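Local coordinates for protein ShdD (Sedimentibacter hydroxybenzoicus, PDB 7AE5) that takes part in the non-oxidative decarboxylation and detoxification of phenolic derivatives under anaerobic conditions, though its precise biochemical role is unknown, at residues 13-18 against 23-28. Residues are numbered along the deposited sequence; the frame is centred on the assembly and turned at random.
With ZN (zinc ion), chain Z.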
loop_
_atom_site.group_PDB
_atom_site.type_symbol
_atom_site.label_atom_id
_atom_site.label_comp_id
_atom_site.label_asym_id
_atom_site.label_seq_id
_atom_site.Cartn_x
_atom_site.Cartn_y
_atom_site.Cartn_z
ATOM N N LYS H 13 38.945 -46.916 11.616
ATOM C CA LYS H 13 38.313 -47.595 10.492
ATOM C C LYS H 13 36.970 -48.171 10.920
ATOM O O LYS H 13 36.902 -48.985 11.848
ATOM C CB LYS H 13 39.218 -48.698 9.955
ATOM C CG LYS H 13 38.536 -49.575 8.924
ATOM C CD LYS H 13 39.505 -50.010 7.852
ATOM C CE LYS H 13 40.525 -50.989 8.398
ATOM N NZ LYS H 13 39.861 -52.203 8.941
ATOM N N MET H 14 35.903 -47.754 10.239
ATOM C CA MET H 14 34.574 -48.275 10.534
ATOM C C MET H 14 34.399 -49.683 9.978
ATOM O O MET H 14 34.118 -50.627 10.724
ATOM C CB MET H 14 33.506 -47.335 9.970
ATOM C CG MET H 14 32.218 -47.305 10.770
ATOM S SD MET H 14 30.835 -46.708 9.782
ATOM C CE MET H 14 31.137 -44.944 9.829
ATOM N N VAL H 15 34.569 -49.842 8.666
ATOM C CA VAL H 15 34.350 -51.124 8.006
ATOM C C VAL H 15 35.293 -51.246 6.821
ATOM O O VAL H 15 35.749 -50.247 6.256
ATOM C CB VAL H 15 32.887 -51.287 7.533
ATOM C CG1 VAL H 15 31.993 -51.746 8.675
ATOM C CG2 VAL H 15 32.381 -49.984 6.929
ATOM N N ASP H 16 35.584 -52.486 6.453
ATOM C CA ASP H 16 36.153 -52.809 5.157
ATOM C C ASP H 16 35.027 -53.093 4.169
ATOM O O ASP H 16 33.877 -53.315 4.551
ATOM C CB ASP H 16 37.078 -54.022 5.257
ATOM C CG ASP H 16 38.515 -53.639 5.532
ATOM O OD1 ASP H 16 38.895 -53.542 6.718
ATOM O OD2 ASP H 16 39.270 -53.454 4.556
ATOM N N SER H 17 35.368 -53.084 2.888
ATOM C CA SER H 17 34.377 -53.403 1.869
ATOM C C SER H 17 33.972 -54.868 1.995
ATOM O O SER H 17 34.844 -55.742 2.060
ATOM C CB SER H 17 34.925 -53.117 0.473
ATOM O OG SER H 17 36.177 -53.749 0.278
ATOM N N PRO H 18 32.673 -55.175 2.059
ATOM C CA PRO H 18 32.264 -56.585 2.205
ATOM C C PRO H 18 32.762 -57.479 1.082
ATOM O O PRO H 18 33.128 -58.634 1.334
ATOM C CB PRO H 18 30.731 -56.503 2.235
ATOM C CG PRO H 18 30.431 -55.111 2.684
ATOM C CD PRO H 18 31.530 -54.248 2.143
ATOM N N TRP H 23 37.549 -50.780 -0.968
ATOM C CA TRP H 23 37.602 -49.549 -0.190
ATOM C C TRP H 23 37.469 -49.863 1.293
ATOM O O TRP H 23 37.190 -50.995 1.697
ATOM C CB TRP H 23 36.503 -48.572 -0.622
ATOM C CG TRP H 23 35.165 -49.220 -0.829
ATOM C CD1 TRP H 23 34.581 -49.522 -2.023
ATOM C CD2 TRP H 23 34.239 -49.636 0.186
ATOM N NE1 TRP H 23 33.354 -50.105 -1.818
ATOM C CE2 TRP H 23 33.121 -50.186 -0.471
ATOM C CE3 TRP H 23 34.249 -49.598 1.584
ATOM C CZ2 TRP H 23 32.024 -50.694 0.220
ATOM C CZ3 TRP H 23 33.159 -50.103 2.268
ATOM C CH2 TRP H 23 32.060 -50.643 1.585
ATOM N N GLU H 24 37.679 -48.824 2.098
ATOM C CA GLU H 24 37.403 -48.826 3.525
ATOM C C GLU H 24 36.631 -47.557 3.855
ATOM O O GLU H 24 36.603 -46.608 3.069
ATOM C CB GLU H 24 38.698 -48.894 4.353
ATOM C CG GLU H 24 39.800 -49.734 3.708
ATOM C CD GLU H 24 40.822 -50.263 4.704
ATOM O OE1 GLU H 24 41.375 -49.446 5.476
ATOM O OE2 GLU H 24 41.090 -51.486 4.700
ATOM N N VAL H 25 35.994 -47.545 5.022
ATOM C CA VAL H 25 35.255 -46.382 5.498
ATOM C C VAL H 25 35.832 -45.961 6.840
ATOM O O VAL H 25 35.957 -46.785 7.754
ATOM C CB VAL H 25 33.746 -46.661 5.616
ATOM C CG1 VAL H 25 33.009 -45.389 5.994
ATOM C CG2 VAL H 25 33.207 -47.219 4.311
ATOM N N TYR H 26 36.178 -44.684 6.957
ATOM C CA TYR H 26 36.723 -44.113 8.178
ATOM C C TYR H 26 35.689 -43.204 8.824
ATOM O O TYR H 26 34.787 -42.689 8.161
ATOM C CB TYR H 26 38.011 -43.337 7.884
ATOM C CG TYR H 26 39.015 -44.150 7.102
ATOM C CD1 TYR H 26 39.773 -45.132 7.723
ATOM C CD2 TYR H 26 39.190 -43.949 5.739
ATOM C CE1 TYR H 26 40.688 -45.883 7.012
ATOM C CE2 TYR H 26 40.102 -44.697 5.019
ATOM C CZ TYR H 26 40.847 -45.662 5.660
ATOM O OH TYR H 26 41.756 -46.408 4.947
ATOM N N VAL H 27 35.821 -43.018 10.136
ATOM C CA VAL H 27 34.897 -42.188 10.901
ATOM C C VAL H 27 35.673 -41.447 11.982
ATOM O O VAL H 27 36.538 -42.023 12.652
ATOM C CB VAL H 27 33.744 -43.019 11.509
ATOM C CG1 VAL H 27 34.283 -44.149 12.381
ATOM C CG2 VAL H 27 32.786 -42.124 12.296
ATOM N N CYS H 28 35.369 -40.163 12.135
ATOM C CA CYS H 28 35.986 -39.343 13.166
ATOM C C CYS H 28 35.310 -39.601 14.506
ATOM O O CYS H 28 34.079 -39.616 14.595
ATOM C CB CYS H 28 35.884 -37.866 12.790
ATOM S SG CYS H 28 36.404 -36.723 14.078
HETATM ZN ZN ZN Z . 35.939 -34.836 12.790
#
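M14 and V15 both face V25 across an antiparallel beta hairpin, strands 11-16 and 24-28, in a three-stranded sheet whose third strand, 34-36, lies beyond 24-28. The two consecutive residues set against one form a classic beta bulge. V25 O receives a short hydrogen bond from M14 N (2.7 Å) and a weak one from V15 N, while V25 N returns a hydrogen bond to V15 O at 3.0 Å. Within the bulge, the V15 and V25 side chains lie side by side, CG2 of V15 against CB of V25. The methyl CE of M14 packs 3.7 Å from V27 CB, the two side chains crossing at about a right angle.

At its C-terminal end, strand 24-28 delivers C28 to a four-cysteine zinc site of CxxC pairs, completed by C3, C6 and C31; C28 SG binds the zinc ion at 2.3 Å.

K13, D16 and E24 gather on the face of the sheet opposite V15 and V25. K13 crosses E24 at a slant, its CD 3.1 Å from E24 OE1. Bends at chi2, chi3 and chi4 turn the chain of K13 back on itself, so that NZ forms a salt bridge with D16 OD1 (2.8 Å). D16 OD2 and E24 OE2 approach to 2.7 Å, a closeness suggesting that one of the two acids is protonated; their carboxylate planes are nearly perpendicular.

Near the turn, S17 N makes a weak hydrogen bond to W23 O. S17 CB sits over the six-membered ring of W23 in a CH-pi contact, 3.5 Å from its centroid, and P18 CD touches CH2 of the same indole. S17 OG hydrogen-bonds to G20 O within the turn, whereas W23 NE1 does so to K57 O of the phenolic acid decarboxylase chain, tying the hairpin to its partner subunit.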